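Long-range contacts in Dye type peroxidase A (Streptomyces lividans 1326, PDB 6GZW), which probably catalyses the haem-dependent oxidation of dyes and related substrates by hydrogen peroxide, as other dye-decolourising peroxidases do: residues Gln11-His15 and Ala57-Ala62; Phe88-Phe93 and Arg373-Gly377; Lys100-Val104 and Pro212-Ala216. One frame throughout, in Å; residues are numbered along the deposited sequence.

Interactions 2 and 3 are buried neighbours, their centres about 9 Å apart; there the rings of Phe-93 and Trp-214 touch, and Leu-374 lies against Trp-214. Both bring a part of the N-terminal half of the chain together with a later part. Interaction 1, centred about 23 Å from interaction 2, is only partly buried and stays within the first 62 residues, yet helix 43-61, whose C-terminal end it uses, also packs against interaction 2 farther back along its length. The chemistry follows the setting: aliphatic groups on phenylalanine rings in interaction 2, an indole hydrogen bond beside prolines and a water in interaction 3, and a methionine, a ring and a bridging water in interaction 1.

Interaction 1: Gln11-His15 and Ala57-Ala62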
loop_
_atom_site.group_PDB
_atom_site.type_symbol
_atom_site.label_atom_id
_atom_site.label_comp_id
_atom_site.label_asym_id
_atom_site.label_seq_id
_atom_site.Cartn_x
_atom_site.Cartn_y
_atom_site.Cartn_z
ATOM N N GLN A 11 -7.870 -1.064 -19.231
ATOM C CA GLN A 11 -8.022 -2.494 -19.111
ATOM C C GLN A 11 -6.871 -3.188 -19.805
ATOM O O GLN A 11 -6.583 -2.886 -20.978
ATOM C CB GLN A 11 -9.325 -2.907 -19.788
ATOM C CG GLN A 11 -9.545 -4.414 -19.775
ATOM C CD GLN A 11 -10.912 -4.845 -20.271
ATOM O OE1 GLN A 11 -11.829 -4.046 -20.368
ATOM N NE2 GLN A 11 -11.055 -6.120 -20.557
ATOM N N ALA A 12 -6.217 -4.112 -19.113
ATOM C CA ALA A 12 -5.185 -4.947 -19.723
ATOM C C ALA A 12 -5.797 -6.238 -20.275
ATOM O O ALA A 12 -6.786 -6.758 -19.763
ATOM C CB ALA A 12 -4.090 -5.279 -18.714
ATOM N N MET A 13 -5.169 -6.757 -21.320
ATOM C CA MET A 13 -5.615 -8.002 -21.924
ATOM C C MET A 13 -5.079 -9.209 -21.179
ATOM O O MET A 13 -3.885 -9.284 -20.866
ATOM C CB MET A 13 -5.188 -8.077 -23.388
ATOM C CG MET A 13 -5.945 -7.121 -24.299
ATOM S SD MET A 13 -5.523 -7.380 -26.047
ATOM C CE MET A 13 -6.241 -8.991 -26.389
ATOM N N PHE A 14 -5.963 -10.176 -20.920
ATOM C CA PHE A 14 -5.592 -11.435 -20.320
ATOM C C PHE A 14 -5.140 -12.406 -21.400
ATOM O O PHE A 14 -4.068 -13.018 -21.301
ATOM C CB PHE A 14 -6.785 -12.063 -19.549
ATOM C CG PHE A 14 -6.531 -13.460 -19.091
ATOM C CD1 PHE A 14 -5.526 -13.742 -18.166
ATOM C CD2 PHE A 14 -7.285 -14.541 -19.609
ATOM C CE1 PHE A 14 -5.267 -15.048 -17.763
ATOM C CE2 PHE A 14 -7.029 -15.841 -19.194
ATOM C CZ PHE A 14 -6.028 -16.101 -18.277
ATOM N N HIS A 15 -5.992 -12.581 -22.418
ATOM C CA HIS A 15 -5.671 -13.520 -23.496
ATOM C C HIS A 15 -4.627 -12.899 -24.430
ATOM O O HIS A 15 -4.708 -11.718 -24.754
ATOM C CB HIS A 15 -6.909 -13.915 -24.307
ATOM C CG HIS A 15 -7.860 -14.802 -23.574
ATOM N ND1 HIS A 15 -9.175 -14.452 -23.355
ATOM C CD2 HIS A 15 -7.703 -16.031 -23.028
ATOM C CE1 HIS A 15 -9.782 -15.421 -22.695
ATOM N NE2 HIS A 15 -8.915 -16.393 -22.491
ATOM N N ALA A 57 -8.659 -14.815 -13.168
ATOM C CA ALA A 57 -7.907 -13.737 -13.777
ATOM C C ALA A 57 -8.653 -13.098 -14.959
ATOM O O ALA A 57 -8.735 -11.878 -15.062
ATOM C CB ALA A 57 -6.551 -14.226 -14.242
ATOM N N ARG A 58 -9.186 -13.938 -15.860
ATOM C CA ARG A 58 -9.925 -13.469 -17.021
ATOM C C ARG A 58 -11.076 -12.559 -16.623
ATOM O O ARG A 58 -11.211 -11.439 -17.122
ATOM C CB ARG A 58 -10.430 -14.653 -17.851
ATOM C CG ARG A 58 -10.929 -14.298 -19.252
ATOM C CD ARG A 58 -12.427 -14.101 -19.353
ATOM N NE ARG A 58 -13.179 -15.218 -18.775
ATOM C CZ ARG A 58 -14.467 -15.174 -18.459
ATOM N NH1 ARG A 58 -15.190 -14.071 -18.678
ATOM N NH2 ARG A 58 -15.021 -16.225 -17.887
ATOM N N ARG A 59 -11.906 -13.008 -15.671
ATOM C CA ARG A 59 -13.034 -12.189 -15.250
ATOM C C ARG A 59 -12.585 -10.900 -14.620
ATOM O O ARG A 59 -13.068 -9.805 -14.983
ATOM C CB ARG A 59 -13.906 -12.934 -14.236
ATOM C CG ARG A 59 -14.667 -14.144 -14.780
ATOM C CD ARG A 59 -15.245 -15.041 -13.669
ATOM N NE ARG A 59 -15.701 -16.322 -14.211
ATOM C CZ ARG A 59 -16.864 -16.525 -14.847
ATOM N NH1 ARG A 59 -17.776 -15.566 -14.991
ATOM N NH2 ARG A 59 -17.114 -17.730 -15.355
ATOM N N LEU A 60 -11.682 -11.019 -13.644
ATOM C CA LEU A 60 -11.304 -9.840 -12.864
ATOM C C LEU A 60 -10.568 -8.801 -13.705
ATOM O O LEU A 60 -10.784 -7.605 -13.537
ATOM C CB LEU A 60 -10.489 -10.241 -11.635
ATOM C CG LEU A 60 -11.337 -10.530 -10.390
ATOM C CD1 LEU A 60 -12.460 -11.543 -10.600
ATOM C CD2 LEU A 60 -10.411 -10.993 -9.294
ATOM N N MET A 61 -9.730 -9.259 -14.637
ATOM C CA MET A 61 -9.027 -8.313 -15.532
ATOM C C MET A 61 -9.982 -7.557 -16.467
ATOM O O MET A 61 -9.677 -6.466 -16.935
ATOM C CB MET A 61 -7.919 -9.006 -16.331
ATOM C CG MET A 61 -6.720 -9.388 -15.484
ATOM S SD MET A 61 -5.423 -10.166 -16.444
ATOM C CE MET A 61 -5.140 -8.862 -17.642
ATOM N N ALA A 62 -11.172 -8.119 -16.697
ATOM C CA ALA A 62 -12.203 -7.436 -17.472
ATOM C C ALA A 62 -13.122 -6.561 -16.621
ATOM O O ALA A 62 -14.082 -5.989 -17.110
ATOM C CB ALA A 62 -12.998 -8.465 -18.255
HETATM O O HOH W 1 -7.251 -4.974 -16.607
#
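Met-61 and Phe-14 account for much of this contact, in which the largely extended loop Gln-11 to His-15, kinked at Phe-14, runs past the last turn of helix 43-61. The methionine reaches across from the helix, and the bend at its end (chi3 57°) turns the CE methyl against the loop backbone, with CE 3.4 Å from Ala-12 O and 3.5 Å from Met-13 O. A slim, flexible, unbranched side chain suits this place because it can bend to lie along the loop main chain. Its sulfur meets Phe-14 in a Met-aromatic contact, SD lying 5.2 Å from the ring centroid and approaching obliquely.

Phe-14 points at the helix, with CG anti to the backbone N (chi1 171°). One face of its ring covers the backbone of Arg-58, while its CE1 lies 3.8 Å from Ala-57 CB; the small alanine lets the ring settle close to the helix. Arg-58 contributes only the start of its chain: CB is 3.6 Å from Phe-14 CD2, and CG also touches His-15 CE1. The arginine then bends at chi2 and chi3 and carries its guanidinium away from the loop to a salt bridge with Asp-55, so that its aliphatic part packs and its charge is answered separately.

Toward the helix end the contact becomes polar. A water accepts from Ala-12 N at 2.8 Å and donates to Met-61 O at 2.9 Å, and the exposed Gln-11 lays its extended chain alongside Met-61 O and Ala-62. With no direct hydrogen bond between the segments, the contact rests largely on van der Waals packing of methyl and ring against side chains and main chain, plus one water linking a loop N-H to a carbonyl in the last turn of the helix.

Interaction 2: Phe88-Phe93 and Arg373-Gly377; sequences FGHSFF and RLLEG
Leu-374 sets its CD2 methyl squarely over the ring of Phe-88, 4.0 Å from the centroid and only 6° off the ring normal, a CH-pi contact made as the two side chains meet head-on from the helix and the strand. The same CD2 lies 3.8 Å from Phe-93 CE2, so this one branch touches two rings, Phe-88 over its face and Phe-93 obliquely. Leucine suits the place because its forked end can touch several rings at once; a first torsion near 180° (175°) swings the fork of Leu-374 out to the aromatic cluster.

Leu-375 divides its branches in another way. Its CD1 is 4.0 Å from Phe-88 CZ, while CD2 of Leu-375 meets the edge of the next ring, 3.6 Å from Phe-92 CZ and near the ring plane. The rings also support one another, for Phe-88 CD2 lies 3.5 Å above the centre of the Phe-92 ring. Were Phe-88 reduced to alanine, the CD2 methyl of Leu-374 would probably lose its aromatic face and a gap would be likely to open beside Leu-375 and Phe-92.

The other side of the short C-terminal helix is quite different. Arg-373 and Glu-376 are exposed and turn to each other; NE and NH2 of the arginine each take one carboxylate oxygen, NE to OE2 at 3.0 Å and NH2 to OE1 at 2.7 Å. This salt bridge spans the helix end, beyond which the chain finishes at exposed Gly-377.

Leu-50 of helix 43-61 touches both Phe-88 and Leu-375, and Phe-88 is backbone-bonded to Ala-359. The cluster thus lies between that helix and the antiparallel sheet, where strands 83-89 and 350-360 join the two alpha+beta, ferredoxin-like halves of a Dyp-type peroxidase.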
loop_
_atom_site.group_PDB
_atom_site.type_symbol
_atom_site.label_atom_id
_atom_site.label_comp_id
_atom_site.label_asym_id
_atom_site.label_seq_id
_atom_site.Cartn_x
_atom_site.Cartn_y
_atom_site.Cartn_z
ATOM N N PHE A 88 5.780 -21.128 -12.266
ATOM C CA PHE A 88 6.100 -22.390 -11.618
ATOM C C PHE A 88 7.557 -22.392 -11.155
ATOM O O PHE A 88 8.458 -22.018 -11.935
ATOM C CB PHE A 88 5.891 -23.571 -12.592
ATOM C CG PHE A 88 4.525 -23.635 -13.173
ATOM C CD1 PHE A 88 4.175 -22.840 -14.258
ATOM C CD2 PHE A 88 3.554 -24.444 -12.604
ATOM C CE1 PHE A 88 2.896 -22.857 -14.784
ATOM C CE2 PHE A 88 2.280 -24.469 -13.120
ATOM C CZ PHE A 88 1.941 -23.682 -14.206
ATOM N N GLY A 89 7.808 -22.833 -9.929
ATOM C CA GLY A 89 9.153 -22.886 -9.369
ATOM C C GLY A 89 9.768 -24.256 -9.632
ATOM O O GLY A 89 9.055 -25.201 -10.005
ATOM N N HIS A 90 11.074 -24.337 -9.394
ATOM C CA HIS A 90 11.835 -25.585 -9.488
ATOM C C HIS A 90 11.166 -26.727 -8.724
ATOM O O HIS A 90 11.014 -27.837 -9.275
ATOM C CB HIS A 90 13.263 -25.342 -8.991
ATOM C CG HIS A 90 14.179 -26.516 -9.120
ATOM N ND1 HIS A 90 14.236 -27.521 -8.179
ATOM C CD2 HIS A 90 15.135 -26.798 -10.036
ATOM C CE1 HIS A 90 15.162 -28.396 -8.536
ATOM N NE2 HIS A 90 15.727 -27.977 -9.656
ATOM N N SER A 91 10.712 -26.449 -7.496
ATOM C CA SER A 91 10.130 -27.471 -6.626
ATOM C C SER A 91 8.832 -28.064 -7.160
ATOM O O SER A 91 8.508 -29.198 -6.858
ATOM C CB SER A 91 9.921 -26.906 -5.219
ATOM O OG SER A 91 9.106 -25.753 -5.273
ATOM N N PHE A 92 8.087 -27.312 -7.967
ATOM C CA PHE A 92 6.806 -27.786 -8.493
ATOM C C PHE A 92 6.871 -29.155 -9.196
ATOM O O PHE A 92 5.953 -29.987 -9.059
ATOM C CB PHE A 92 6.270 -26.753 -9.477
ATOM C CG PHE A 92 4.936 -27.102 -10.080
ATOM C CD1 PHE A 92 3.747 -26.781 -9.423
ATOM C CD2 PHE A 92 4.850 -27.734 -11.328
ATOM C CE1 PHE A 92 2.506 -27.089 -9.992
ATOM C CE2 PHE A 92 3.619 -28.051 -11.880
ATOM C CZ PHE A 92 2.445 -27.733 -11.212
ATOM N N PHE A 93 7.955 -29.377 -9.935
ATOM C CA PHE A 93 8.034 -30.471 -10.918
ATOM C C PHE A 93 8.217 -31.825 -10.213
ATOM O O PHE A 93 7.593 -32.819 -10.604
ATOM C CB PHE A 93 9.117 -30.123 -11.979
ATOM C CG PHE A 93 8.767 -28.890 -12.769
ATOM C CD1 PHE A 93 9.041 -27.610 -12.254
ATOM C CD2 PHE A 93 8.051 -28.983 -13.951
ATOM C CE1 PHE A 93 8.657 -26.474 -12.933
ATOM C CE2 PHE A 93 7.671 -27.848 -14.659
ATOM C CZ PHE A 93 7.958 -26.572 -14.133
ATOM N N ARG A 373 -0.339 -26.544 -21.630
ATOM C CA ARG A 373 0.599 -27.481 -22.276
ATOM C C ARG A 373 1.476 -28.265 -21.308
ATOM O O ARG A 373 1.873 -29.393 -21.602
ATOM C CB ARG A 373 1.486 -26.755 -23.289
ATOM C CG ARG A 373 0.764 -26.297 -24.527
ATOM C CD ARG A 373 0.287 -27.473 -25.373
ATOM N NE ARG A 373 -1.035 -27.983 -24.977
ATOM C CZ ARG A 373 -2.205 -27.389 -25.235
ATOM N NH1 ARG A 373 -2.260 -26.220 -25.883
ATOM N NH2 ARG A 373 -3.345 -27.956 -24.822
ATOM N N LEU A 374 1.795 -27.664 -20.160
ATOM C CA LEU A 374 2.513 -28.362 -19.122
ATOM C C LEU A 374 1.626 -29.385 -18.411
ATOM O O LEU A 374 2.074 -30.505 -18.120
ATOM C CB LEU A 374 3.044 -27.372 -18.063
ATOM C CG LEU A 374 3.731 -27.983 -16.839
ATOM C CD1 LEU A 374 4.909 -28.895 -17.188
ATOM C CD2 LEU A 374 4.183 -26.873 -15.896
ATOM N N LEU A 375 0.426 -28.954 -18.020
ATOM C CA LEU A 375 -0.301 -29.632 -16.952
ATOM C C LEU A 375 -1.317 -30.682 -17.393
ATOM O O LEU A 375 -1.693 -31.535 -16.601
ATOM C CB LEU A 375 -1.006 -28.598 -16.068
ATOM C CG LEU A 375 -0.054 -27.641 -15.371
ATOM C CD1 LEU A 375 -0.820 -26.476 -14.740
ATOM C CD2 LEU A 375 0.762 -28.373 -14.322
ATOM N N GLU A 376 -1.793 -30.574 -18.617
ATOM C CA GLU A 376 -2.755 -31.546 -19.131
ATOM C C GLU A 376 -2.197 -33.006 -19.040
ATOM O O GLU A 376 -0.976 -33.251 -19.149
ATOM C CB GLU A 376 -3.150 -31.181 -20.545
ATOM C CG GLU A 376 -2.007 -31.389 -21.529
ATOM C CD GLU A 376 -2.180 -30.670 -22.844
ATOM O OE1 GLU A 376 -3.254 -30.073 -23.098
ATOM O OE2 GLU A 376 -1.203 -30.704 -23.654
ATOM N N GLY A 377 -3.110 -33.949 -18.794
ATOM C CA GLY A 377 -2.757 -35.354 -18.596
ATOM C C GLY A 377 -3.685 -36.022 -17.600
ATOM O O GLY A 377 -4.211 -35.387 -16.673
ATOM O OXT GLY A 377 -3.942 -37.227 -17.722
#

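Interaction 3: Lys100-Val104 and Pro212-Ala216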
loop_
_atom_site.group_PDB
_atom_site.type_symbol
_atom_site.label_atom_id
_atom_site.label_comp_id
_atom_site.label_asym_id
_atom_site.label_seq_id
_atom_site.Cartn_x
_atom_site.Cartn_y
_atom_site.Cartn_z
ATOM N N LYS A 100 10.753 -34.549 -15.904
ATOM C CA LYS A 100 11.152 -34.530 -17.314
ATOM C C LYS A 100 10.835 -33.213 -18.044
ATOM O O LYS A 100 11.509 -32.901 -19.015
ATOM C CB LYS A 100 10.558 -35.727 -18.062
ATOM C CG LYS A 100 11.206 -37.039 -17.658
ATOM C CD LYS A 100 10.610 -38.248 -18.362
ATOM C CE LYS A 100 11.184 -39.523 -17.753
ATOM N NZ LYS A 100 10.929 -40.716 -18.593
ATOM N N GLN A 101 9.855 -32.439 -17.548
ATOM C CA GLN A 101 9.462 -31.134 -18.121
ATOM C C GLN A 101 10.056 -29.895 -17.402
ATOM O O GLN A 101 9.757 -28.749 -17.787
ATOM C CB GLN A 101 7.938 -31.009 -18.097
ATOM C CG GLN A 101 7.184 -32.060 -18.891
ATOM C CD GLN A 101 7.433 -32.005 -20.381
ATOM O OE1 GLN A 101 7.950 -31.019 -20.933
ATOM N NE2 GLN A 101 7.067 -33.089 -21.053
ATOM N N ARG A 102 10.880 -30.123 -16.378
ATOM C CA ARG A 102 11.482 -29.037 -15.612
ATOM C C ARG A 102 12.543 -28.365 -16.476
ATOM O O ARG A 102 13.496 -29.037 -16.870
ATOM C CB ARG A 102 12.137 -29.574 -14.342
ATOM C CG ARG A 102 12.575 -28.491 -13.376
ATOM C CD ARG A 102 13.278 -29.074 -12.176
ATOM N NE ARG A 102 14.631 -29.488 -12.549
ATOM C CZ ARG A 102 15.058 -30.745 -12.730
ATOM N NH1 ARG A 102 14.268 -31.804 -12.534
ATOM N NH2 ARG A 102 16.324 -30.947 -13.096
ATOM N N PRO A 103 12.399 -27.054 -16.777
ATOM C CA PRO A 103 13.434 -26.415 -17.616
ATOM C C PRO A 103 14.766 -26.297 -16.895
ATOM O O PRO A 103 14.783 -26.115 -15.660
ATOM C CB PRO A 103 12.845 -25.034 -17.924
ATOM C CG PRO A 103 11.382 -25.089 -17.505
ATOM C CD PRO A 103 11.332 -26.106 -16.409
ATOM N N VAL A 104 15.871 -26.405 -17.649
ATOM C CA VAL A 104 17.232 -26.182 -17.118
ATOM C C VAL A 104 17.316 -24.753 -16.547
ATOM O O VAL A 104 18.066 -24.489 -15.582
ATOM C CB VAL A 104 18.326 -26.371 -18.213
ATOM C CG1 VAL A 104 19.698 -25.919 -17.722
ATOM C CG2 VAL A 104 18.394 -27.825 -18.652
ATOM N N PRO A 212 11.856 -26.564 -22.861
ATOM C CA PRO A 212 10.746 -27.473 -23.125
ATOM C C PRO A 212 9.599 -26.729 -23.800
ATOM O O PRO A 212 9.375 -25.546 -23.532
ATOM C CB PRO A 212 10.363 -28.005 -21.733
ATOM C CG PRO A 212 11.074 -27.133 -20.732
ATOM C CD PRO A 212 11.855 -26.079 -21.464
ATOM N N ALA A 213 8.880 -27.414 -24.685
ATOM C CA ALA A 213 7.883 -26.760 -25.527
ATOM C C ALA A 213 6.779 -26.071 -24.725
ATOM O O ALA A 213 6.250 -25.070 -25.181
ATOM C CB ALA A 213 7.284 -27.768 -26.508
ATOM N N TRP A 214 6.455 -26.574 -23.525
ATOM C CA TRP A 214 5.400 -25.947 -22.718
ATOM C C TRP A 214 5.730 -24.493 -22.335
ATOM O O TRP A 214 4.828 -23.733 -21.984
ATOM C CB TRP A 214 5.070 -26.778 -21.457
ATOM C CG TRP A 214 6.072 -26.734 -20.365
ATOM C CD1 TRP A 214 7.087 -27.609 -20.151
ATOM C CD2 TRP A 214 6.139 -25.772 -19.301
ATOM N NE1 TRP A 214 7.805 -27.253 -19.035
ATOM C CE2 TRP A 214 7.240 -26.128 -18.489
ATOM C CE3 TRP A 214 5.380 -24.646 -18.957
ATOM C CZ2 TRP A 214 7.606 -25.386 -17.369
ATOM C CZ3 TRP A 214 5.746 -23.920 -17.826
ATOM C CH2 TRP A 214 6.831 -24.293 -17.053
ATOM N N MET A 215 7.012 -24.116 -22.378
ATOM C CA MET A 215 7.423 -22.732 -22.106
ATOM C C MET A 215 7.426 -21.761 -23.298
ATOM O O MET A 215 7.843 -20.604 -23.151
ATOM C CB MET A 215 8.781 -22.720 -21.396
ATOM C CG MET A 215 8.684 -22.818 -19.880
ATOM S SD MET A 215 7.826 -21.436 -19.100
ATOM C CE MET A 215 8.986 -20.106 -19.446
ATOM N N ALA A 216 6.973 -22.216 -24.468
ATOM C CA ALA A 216 6.922 -21.366 -25.666
ATOM C C ALA A 216 6.243 -20.006 -25.446
ATOM O O ALA A 216 5.169 -19.946 -24.854
ATOM C CB ALA A 216 6.264 -22.115 -26.820
HETATM O O HOH W 2 6.706 -29.455 -23.036
#
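Pro-103 and Pro-212 are the residues whose CA atoms come nearest across the contact, 6.2 Å apart, where two loops meet. The chain leaves a 3-10 turn at Gln-101 on one side; on the other, Pro-212 leads into a 3-10 turn whose Met-215 N bonds back to Pro-212 O.

Trp-214 NE1 donates to Gln-101 O at 2.8 Å with an angle of 167° at the hydrogen. The indole reaches it with CG set between its own backbone N and carbonyl carbon (chi1 74°). The oxygen lies almost in the indole plane, so this buried ring has its one polar atom satisfied by a backbone carbonyl. The side chain of Gln-101 passes the ring edge, with OE1 3.6 Å from Trp-214 CD1, and a water donates to that OE1 while accepting from Trp-214 N. Rigid proline rings suit the apolar part: Pro-103 CG is 3.8 Å from Trp-214 CZ2, and Pro-103 CB lies 3.8 Å from Pro-212 CD. Met-215 CG sits 3.5 Å above the indole plane of Trp-214, offset toward its rim.

Trp-214 also touches Leu-374 and Ala-359. The arrangement is a loop-to-loop junction beside the central sheet, joining the N-terminal and C-terminal family regions of a Dyp-type peroxidase.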